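Local coordinates for protein pyruvate kinase 1 (Trypanosoma brucei brucei, PDB 4KCT) that catalyses phosphoryl transfer from phosphoenolpyruvate to ADP, yielding pyruvate and ATP, the last step of glycolysis, and also has an intrinsic oxaloacetate decarboxylase activity, at residues A[32-35]-A[36-39]; A[365-368]-A[369-373]; A[442-445]-A[446-449]. All blocks are in the same frame, centred on the assembly; numbering follows the deposited sequence.

In the fold
Along the chain the three contacts come in series, each at an end of a helix. Contact 1 starts helix 35-44, on the outside of the eight-stranded parallel barrel that carries the pyruvate and magnesium site. Contact 2 closes helix 362-369, which follows the barrel and lies beside two neighbouring subunits. Contact 3 forms the single-turn helix 445-448 after strand 438-442 of the five-stranded mixed sheet, near the bound sugar bisphosphate. The centres of contacts 1 and 2 are about 43 Å apart, those of contacts 1 and 3 about 30 Å, and those of contacts 2 and 3 about 37 Å. The three thus mark separate parts of the subunit: barrel, subunit-facing segment and probable effector-binding domain.

Contact 1 of 3, residues A[32-35]-A[36-39]; sequences TQSV and EALK
V35 gives its carbonyl oxygen to K39, with K39 N 2.9 Å from V35 O and the N-H pointing at the acceptor within about 20° of a straight line. V35 CB leads away from the turn that follows; with CG1 anti to the backbone N (chi1 171°), CG1 lies beside its own carbonyl carbon, near E36 N. The side chain packs on N67 of helix 58-75. One residue earlier S34 is the N-cap: S34 OG accepts from A37 N at 3.0 Å, while S34 O takes L38 N at 2.9 Å almost head-on to the carbonyl. S34 thus meets two amides of the first turn, one with its hydroxyl and one with its carbonyl. Helix 35-44 launched here links strands 23-27 and 46-52 in the first beta-alpha-beta crossover of the TIM barrel. A37 carries its methyl back over the incoming chain, where A37 CB comes within 3.2 Å of S34 OG and 3.7 Å of T32 O. L38 lies beside it. Its branch point, L38 CG, sits 3.2 Å from T32 O, and the two methyls part from there, CD2 staying by T32 O and L38 CD1 reaching 3.5 Å from Q33 O. The leucine is laid against three successive carbonyl oxygens, those of T32, Q33 and S34. It also packs on N67 and I28. The carbonyl of Q33 accepts from the N67 side-chain amide, and T32 OG1 bonds to G29 N within the same loop and to T334 O of helix 332-335.

Contact 2 of 3, residues A[365-368]-A[369-373]; sequences NSIK and NLQKI
N369 and N365 are joined by a regular alpha-helical bond, N369 N to N365 O at 2.9 Å, in the last turn of helix 362-369. The chain then leaves through bonds of i to i+3 spacing, L370 N to I367 O at 3.2 Å and Q371 N to K368 O, also at 3.2 Å, the second closing a type I turn with N369 and L370 at its corners. This turn ends the helix and leads into the link to helix 377-392. A longer bond from L370 N to S366 O is weak. Among side-chain bonds, Q371 folds back on the helix. Its first two torsions, -52° and -59°, curl the chain so that Q371 NE2 reaches I367 O at 2.9 Å, with the acceptor lying in the plane of the amide. L370 N and Q371 NE2 approach I367 O from opposite faces of its carbonyl plane, so one oxygen is gripped twice. The same NE2 also donates to V288 O, and Q371 OE1 accepts from K412 NZ, so both ends of the amide are held. Van der Waals contacts are few: I367 CG2 lies alongside the Q371 amide, near NE2, and L370 CG rests by S366 O. Outside the contact, I367 and L370 pack on L4 of a second subunit and K368 on E391 of a third. A water bridges the turn, donating to K368 O at 2.7 Å and to Q371 O at 2.9 Å.

Contact 3 of 3, residues A[442-445]-A[446-449]; sequences FYDA and AKSG
S448 N bonds to D444 O and G449 N to A445 O, each at 2.9 Å, which winds residues 445-448 into a single helical turn before G449 breaks away with phi at 108°. This one-turn helix follows strand 438-442 of the C-terminal alpha/beta domain, the outermost strand on its side of the sheet within this chain, and D444 is its N-cap. D444 CG lies anti to the backbone N (chi1 -167°), which turns the carboxylate over the first turn. There D444 OD1 accepts from K447 N at 3.2 Å, the amide approaching from above the carboxylate plane. K447 CB packs against D444 CG at 3.6 Å, the two side chains crossing at about a right angle. The lysine chain then bends away, leaving K447 NZ 4.5 Å from D444 OD2, too far for a salt bridge but close enough that the opposite charges may favour the arrangement. Where the helix ends, G449 has backbone angles that would jam a CB against the preceding carbonyl oxygen, a conformation suited to glycine. Y443 comes from the strand side to meet this end. S448 CB lies obliquely by the ring, 3.8 Å from Y443 CE1. K456, R457 and L460 of helix 455-467 also pack on the phenol, and its side chain is about 8 Å from the bound fructose bisphosphate, which is probably the allosteric effector. At the tip of the ring, Y443 OH donates to G449 O at 2.7 Å, the oxygen lying at the ring edge, in its plane.

Contact 1 of 3, residues A[32-35]-A[36-39]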
ATOM      1  N   THR A  32       2.435  48.768 -10.177  1.00 23.65           N
ATOM      2  CA  THR A  32       1.162  48.251  -9.677  1.00 23.35           C
ATOM      3  C   THR A  32       0.479  49.068  -8.556  1.00 25.10           C
ATOM      4  O   THR A  32      -0.536  48.626  -8.003  1.00 23.82           O
ATOM      5  CB  THR A  32       1.276  46.771  -9.247  1.00 20.76           C
ATOM      6  OG1 THR A  32       2.516  46.575  -8.538  1.00 20.56           O
ATOM      7  CG2 THR A  32       1.285  45.859 -10.506  1.00 22.08           C
ATOM      8  N   GLN A  33       1.054  50.200  -8.167  1.00 22.81           N
ATOM      9  CA  GLN A  33       0.584  50.859  -6.944  1.00 23.24           C
ATOM     10  C   GLN A  33      -0.749  51.619  -7.073  1.00 24.24           C
ATOM     11  O   GLN A  33      -1.414  51.893  -6.070  1.00 21.89           O
ATOM     12  CB  GLN A  33       1.660  51.762  -6.329  1.00 25.32           C
ATOM     13  CG  GLN A  33       1.357  52.122  -4.875  1.00 23.98           C
ATOM     14  CD  GLN A  33       2.343  53.128  -4.306  1.00 27.72           C
ATOM     15  OE1 GLN A  33       2.653  54.131  -4.946  1.00 25.26           O
ATOM     16  NE2 GLN A  33       2.907  52.818  -3.157  1.00 23.48           N
ATOM     17  N   SER A  34      -1.091  52.046  -8.278  1.00 25.57           N
ATOM     18  CA  SER A  34      -2.273  52.875  -8.449  1.00 25.87           C
ATOM     19  C   SER A  34      -3.537  52.060  -8.153  1.00 28.89           C
ATOM     20  O   SER A  34      -3.547  50.826  -8.287  1.00 21.82           O
ATOM     21  CB  SER A  34      -2.330  53.463  -9.868  1.00 28.71           C
ATOM     22  OG  SER A  34      -2.650  52.457 -10.818  1.00 26.52           O
ATOM     23  N   VAL A  35      -4.605  52.737  -7.753  1.00 23.89           N
ATOM     24  CA  VAL A  35      -5.848  52.035  -7.481  1.00 26.13           C
ATOM     25  C   VAL A  35      -6.318  51.258  -8.721  1.00 27.55           C
ATOM     26  O   VAL A  35      -6.797  50.126  -8.615  1.00 24.24           O
ATOM     27  CB  VAL A  35      -6.943  53.004  -7.003  1.00 27.02           C
ATOM     28  CG1 VAL A  35      -8.289  52.307  -6.921  1.00 27.15           C
ATOM     29  CG2 VAL A  35      -6.544  53.608  -5.655  1.00 25.20           C
ATOM     30  N   GLU A  36      -6.190  51.867  -9.893  1.00 26.89           N
ATOM     31  CA  GLU A  36      -6.617  51.183 -11.085  0.50 28.22           C
ATOM     32  C   GLU A  36      -5.738  49.956 -11.376  1.00 25.64           C
ATOM     33  O   GLU A  36      -6.262  48.898 -11.734  1.00 24.14           O
ATOM     34  CB  GLU A  36      -6.685  52.128 -12.279  0.50 31.78           C
ATOM     35  CG  GLU A  36      -7.927  51.934 -13.140  0.50 35.82           C
ATOM     36  CD  GLU A  36      -9.228  52.185 -12.383  0.50 36.95           C
ATOM     37  OE1 GLU A  36     -10.177  51.389 -12.546  0.50 35.86           O
ATOM     38  OE2 GLU A  36      -9.317  53.188 -11.645  0.50 40.36           O
ATOM     39  N   ALA A  37      -4.429  50.068 -11.160  1.00 22.42           N
ATOM     40  CA  ALA A  37      -3.556  48.927 -11.392  1.00 22.37           C
ATOM     41  C   ALA A  37      -3.908  47.814 -10.417  1.00 22.26           C
ATOM     42  O   ALA A  37      -3.856  46.630 -10.770  1.00 24.34           O
ATOM     43  CB  ALA A  37      -2.078  49.310 -11.255  1.00 20.10           C
ATOM     44  N   LEU A  38      -4.190  48.184  -9.171  1.00 21.72           N
ATOM     45  CA  LEU A  38      -4.498  47.189  -8.151  1.00 23.80           C
ATOM     46  C   LEU A  38      -5.801  46.468  -8.449  1.00 22.71           C
ATOM     47  O   LEU A  38      -5.921  45.278  -8.208  1.00 21.71           O
ATOM     48  CB  LEU A  38      -4.538  47.820  -6.756  1.00 21.81           C
ATOM     49  CG  LEU A  38      -3.146  48.193  -6.199  1.00 22.05           C
ATOM     50  CD1 LEU A  38      -3.242  49.155  -5.014  1.00 20.15           C
ATOM     51  CD2 LEU A  38      -2.328  46.954  -5.846  1.00 19.37           C
ATOM     52  N   LYS A  39      -6.805  47.203  -8.924  1.00 24.02           N
ATOM     53  CA  LYS A  39      -8.065  46.564  -9.305  1.00 24.72           C
ATOM     54  C   LYS A  39      -7.840  45.513 -10.379  1.00 24.10           C
ATOM     55  O   LYS A  39      -8.346  44.392 -10.276  1.00 23.73           O
ATOM     56  CB  LYS A  39      -9.098  47.598  -9.779  1.00 25.03           C
ATOM     57  CG  LYS A  39      -9.770  48.337  -8.625  1.00 28.61           C
ATOM     58  CD  LYS A  39     -11.051  49.047  -9.076  1.00 35.49           C
ATOM     59  CE  LYS A  39     -10.784  49.957 -10.236  1.00 36.54           C
ATOM     60  NZ  LYS A  39     -12.041  50.657 -10.679  1.00 43.59           N
TER

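Contact 2 of 3, residues A[365-368]-A[369-373]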
ATOM      1  N   ASN A 365      -4.975  11.231   1.935  1.00 16.95           N
ATOM      2  CA  ASN A 365      -4.575   9.985   2.609  1.00 18.78           C
ATOM      3  C   ASN A 365      -3.171  10.058   3.214  1.00 17.37           C
ATOM      4  O   ASN A 365      -2.946   9.596   4.352  1.00 17.81           O
ATOM      5  CB  ASN A 365      -4.679   8.806   1.637  1.00 20.55           C
ATOM      6  CG  ASN A 365      -6.126   8.364   1.428  1.00 25.81           C
ATOM      7  OD1 ASN A 365      -6.904   8.327   2.372  1.00 24.93           O
ATOM      8  ND2 ASN A 365      -6.521   8.219   0.183  1.00 24.93           N
ATOM      9  N   SER A 366      -2.233  10.639   2.482  1.00 15.73           N
ATOM     10  CA  SER A 366      -0.839  10.743   2.976  0.50 15.96           C
ATOM     11  C   SER A 366      -0.754  11.641   4.201  1.00 15.73           C
ATOM     12  O   SER A 366      -0.058  11.321   5.187  1.00 14.84           O
ATOM     13  CB  SER A 366       0.099  11.274   1.890  0.50 15.98           C
ATOM     14  OG  SER A 366       0.174  10.391   0.798  0.50 13.73           O
ATOM     15  N   ILE A 367      -1.451  12.766   4.151  1.00 15.13           N
ATOM     16  CA  ILE A 367      -1.497  13.678   5.304  1.00 15.87           C
ATOM     17  C   ILE A 367      -2.174  13.040   6.524  1.00 15.00           C
ATOM     18  O   ILE A 367      -1.626  13.065   7.610  1.00 15.32           O
ATOM     19  CB  ILE A 367      -2.195  15.016   4.947  1.00 16.60           C
ATOM     20  CG1 ILE A 367      -1.322  15.794   3.943  1.00 15.67           C
ATOM     21  CG2 ILE A 367      -2.469  15.856   6.210  1.00 16.98           C
ATOM     22  CD1 ILE A 367      -2.082  16.847   3.177  1.00 19.63           C
ATOM     23  N   LYS A 368      -3.342  12.443   6.325  1.00 15.63           N
ATOM     24  CA  LYS A 368      -4.056  11.784   7.417  1.00 17.24           C
ATOM     25  C   LYS A 368      -3.232  10.655   8.059  1.00 16.46           C
ATOM     26  O   LYS A 368      -3.196  10.516   9.285  1.00 15.76           O
ATOM     27  CB  LYS A 368      -5.398  11.233   6.919  1.00 20.52           C
ATOM     28  CG  LYS A 368      -6.297  10.762   8.047  1.00 27.39           C
ATOM     29  CD  LYS A 368      -7.731  10.533   7.570  1.00 28.57           C
ATOM     30  CE  LYS A 368      -7.990   9.065   7.302  1.00 34.95           C
ATOM     31  NZ  LYS A 368      -7.334   8.626   6.037  1.00 50.00           N
ATOM     32  N   ASN A 369      -2.528   9.895   7.233  1.00 18.46           N
ATOM     33  CA  ASN A 369      -1.733   8.753   7.728  1.00 20.70           C
ATOM     34  C   ASN A 369      -0.526   9.161   8.586  1.00 21.22           C
ATOM     35  O   ASN A 369       0.032   8.342   9.311  1.00 22.51           O
ATOM     36  CB  ASN A 369      -1.258   7.874   6.550  1.00 22.69           C
ATOM     37  CG  ASN A 369      -2.406   7.099   5.898  1.00 29.51           C
ATOM     38  OD1 ASN A 369      -3.497   7.001   6.457  1.00 28.22           O
ATOM     39  ND2 ASN A 369      -2.182   6.623   4.675  1.00 31.01           N
ATOM     40  N   LEU A 370      -0.122  10.425   8.519  1.00 20.18           N
ATOM     41  CA  LEU A 370       1.001  10.862   9.338  1.00 18.40           C
ATOM     42  C   LEU A 370       0.584  11.566  10.636  1.00 20.61           C
ATOM     43  O   LEU A 370       1.428  12.034  11.376  1.00 21.16           O
ATOM     44  CB  LEU A 370       1.941  11.759   8.520  1.00 20.15           C
ATOM     45  CG  LEU A 370       2.697  10.963   7.425  1.00 21.32           C
ATOM     46  CD1 LEU A 370       3.367  11.907   6.427  1.00 24.89           C
ATOM     47  CD2 LEU A 370       3.753  10.054   8.094  1.00 21.33           C
ATOM     48  N   GLN A 371      -0.711  11.683  10.881  1.00 18.82           N
ATOM     49  CA  GLN A 371      -1.167  12.367  12.090  1.00 19.46           C
ATOM     50  C   GLN A 371      -1.095  11.429  13.302  1.00 22.51           C
ATOM     51  O   GLN A 371      -1.377  10.236  13.199  1.00 21.72           O
ATOM     52  CB  GLN A 371      -2.598  12.903  11.923  1.00 17.59           C
ATOM     53  CG  GLN A 371      -2.818  13.765  10.669  1.00 17.39           C
ATOM     54  CD  GLN A 371      -1.905  14.972  10.646  1.00 19.19           C
ATOM     55  OE1 GLN A 371      -1.790  15.700  11.645  1.00 18.61           O
ATOM     56  NE2 GLN A 371      -1.164  15.122   9.571  1.00 15.34           N
ATOM     57  N   LYS A 372      -0.769  11.987  14.449  1.00 21.05           N
ATOM     58  CA  LYS A 372      -0.729  11.210  15.680  1.00 25.94           C
ATOM     59  C   LYS A 372      -2.155  10.872  16.155  1.00 23.71           C
ATOM     60  O   LYS A 372      -3.069  11.699  16.064  1.00 23.56           O
ATOM     61  CB  LYS A 372       0.023  11.994  16.743  1.00 30.14           C
ATOM     62  CG  LYS A 372       0.123  11.295  18.088  1.00 46.88           C
ATOM     63  CD  LYS A 372       0.737  12.223  19.129  1.00 58.80           C
ATOM     64  CE  LYS A 372       1.895  11.558  19.860  1.00 67.32           C
ATOM     65  NZ  LYS A 372       1.404  10.597  20.886  1.00 75.15           N
ATOM     66  N   ILE A 373      -2.367   9.631  16.574  1.00 22.03           N
ATOM     67  CA  ILE A 373      -3.691   9.206  17.044  1.00 23.52           C
ATOM     68  C   ILE A 373      -3.569   9.002  18.552  1.00 25.27           C
ATOM     69  O   ILE A 373      -2.595   8.437  18.991  1.00 23.48           O
ATOM     70  CB  ILE A 373      -4.096   7.855  16.388  1.00 26.40           C
ATOM     71  CG1 ILE A 373      -4.186   7.984  14.866  1.00 31.01           C
ATOM     72  CG2 ILE A 373      -5.408   7.334  16.968  1.00 26.25           C
ATOM     73  CD1 ILE A 373      -4.891   9.241  14.395  1.00 35.82           C
TER
HETATM   74  O   HOH W   1      -3.267   8.942  11.458  1.00 38.51           O

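Contact 3 of 3, residues A[442-445]-A[446-449]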
ATOM      1  N   PHE A 442     -18.160  37.408   4.880  1.00 23.05           N
ATOM      2  CA  PHE A 442     -18.246  38.055   6.173  1.00 23.62           C
ATOM      3  C   PHE A 442     -19.685  38.053   6.703  1.00 23.96           C
ATOM      4  O   PHE A 442     -20.611  38.489   6.012  1.00 23.41           O
ATOM      5  CB  PHE A 442     -17.732  39.482   6.057  1.00 25.15           C
ATOM      6  CG  PHE A 442     -17.850  40.278   7.327  1.00 24.44           C
ATOM      7  CD1 PHE A 442     -17.214  39.858   8.486  1.00 24.19           C
ATOM      8  CD2 PHE A 442     -18.579  41.469   7.348  1.00 24.94           C
ATOM      9  CE1 PHE A 442     -17.271  40.635   9.646  1.00 27.14           C
ATOM     10  CE2 PHE A 442     -18.637  42.245   8.489  1.00 27.18           C
ATOM     11  CZ  PHE A 442     -18.001  41.820   9.649  1.00 25.87           C
ATOM     12  N   TYR A 443     -19.862  37.585   7.933  1.00 23.31           N
ATOM     13  CA  TYR A 443     -21.137  37.718   8.650  1.00 24.00           C
ATOM     14  C   TYR A 443     -21.017  38.819   9.683  1.00 25.65           C
ATOM     15  O   TYR A 443     -20.217  38.718  10.614  1.00 25.87           O
ATOM     16  CB  TYR A 443     -21.516  36.405   9.361  1.00 23.41           C
ATOM     17  CG  TYR A 443     -22.812  36.514  10.212  1.00 24.15           C
ATOM     18  CD1 TYR A 443     -24.075  36.491   9.602  1.00 26.51           C
ATOM     19  CD2 TYR A 443     -22.758  36.627  11.598  1.00 23.35           C
ATOM     20  CE1 TYR A 443     -25.249  36.635  10.347  1.00 24.19           C
ATOM     21  CE2 TYR A 443     -23.936  36.764  12.360  1.00 25.47           C
ATOM     22  CZ  TYR A 443     -25.179  36.729  11.715  1.00 25.44           C
ATOM     23  OH  TYR A 443     -26.349  36.831  12.431  1.00 27.71           O
ATOM     24  N   ASP A 444     -21.827  39.863   9.524  1.00 27.14           N
ATOM     25  CA  ASP A 444     -21.785  41.009  10.425  1.00 32.43           C
ATOM     26  C   ASP A 444     -22.699  40.819  11.645  1.00 32.41           C
ATOM     27  O   ASP A 444     -23.888  41.122  11.588  1.00 33.28           O
ATOM     28  CB  ASP A 444     -22.185  42.268   9.669  1.00 35.68           C
ATOM     29  CG  ASP A 444     -21.870  43.540  10.445  1.00 40.47           C
ATOM     30  OD1 ASP A 444     -21.804  43.485  11.692  1.00 38.94           O
ATOM     31  OD2 ASP A 444     -21.649  44.576   9.799  1.00 42.89           O
ATOM     32  N   ALA A 445     -22.135  40.334  12.746  1.00 32.07           N
ATOM     33  CA  ALA A 445     -22.951  39.909  13.886  1.00 36.54           C
ATOM     34  C   ALA A 445     -23.529  41.114  14.634  1.00 44.69           C
ATOM     35  O   ALA A 445     -24.644  41.051  15.153  1.00 48.11           O
ATOM     36  CB  ALA A 445     -22.145  39.031  14.829  1.00 35.70           C
ATOM     37  N   ALA A 446     -22.815  42.238  14.595  1.00 43.60           N
ATOM     38  CA  ALA A 446     -23.346  43.489  15.143  1.00 46.83           C
ATOM     39  C   ALA A 446     -24.595  43.950  14.382  1.00 50.04           C
ATOM     40  O   ALA A 446     -25.532  44.461  14.979  1.00 56.20           O
ATOM     41  CB  ALA A 446     -22.281  44.576  15.147  1.00 39.80           C
ATOM     42  N   LYS A 447     -24.645  43.668  13.085  1.00 47.75           N
ATOM     43  CA  LYS A 447     -25.786  44.051  12.271  1.00 46.34           C
ATOM     44  C   LYS A 447     -26.927  43.028  12.281  1.00 53.00           C
ATOM     45  O   LYS A 447     -28.094  43.406  12.262  1.00 54.36           O
ATOM     46  CB  LYS A 447     -25.352  44.358  10.840  1.00 54.17           C
ATOM     47  CG  LYS A 447     -26.424  45.016   9.983  1.00 63.82           C
ATOM     48  CD  LYS A 447     -26.912  44.087   8.878  1.00 68.61           C
ATOM     49  CE  LYS A 447     -25.868  43.927   7.778  1.00 72.74           C
ATOM     50  NZ  LYS A 447     -25.328  45.239   7.323  1.00 75.82           N
ATOM     51  N   SER A 448     -26.602  41.735  12.283  1.00 46.23           N
ATOM     52  CA  SER A 448     -27.622  40.707  12.010  1.00 37.80           C
ATOM     53  C   SER A 448     -27.978  39.853  13.214  1.00 37.37           C
ATOM     54  O   SER A 448     -28.867  39.020  13.126  1.00 39.11           O
ATOM     55  CB  SER A 448     -27.202  39.812  10.836  1.00 41.69           C
ATOM     56  OG  SER A 448     -26.846  40.589   9.703  1.00 48.15           O
ATOM     57  N   GLY A 449     -27.215  39.980  14.303  1.00 35.68           N
ATOM     58  CA  GLY A 449     -27.462  39.166  15.503  1.00 38.45           C
ATOM     59  C   GLY A 449     -26.438  38.070  15.773  1.00 43.84           C
ATOM     60  O   GLY A 449     -25.665  37.681  14.885  1.00 36.68           O
TER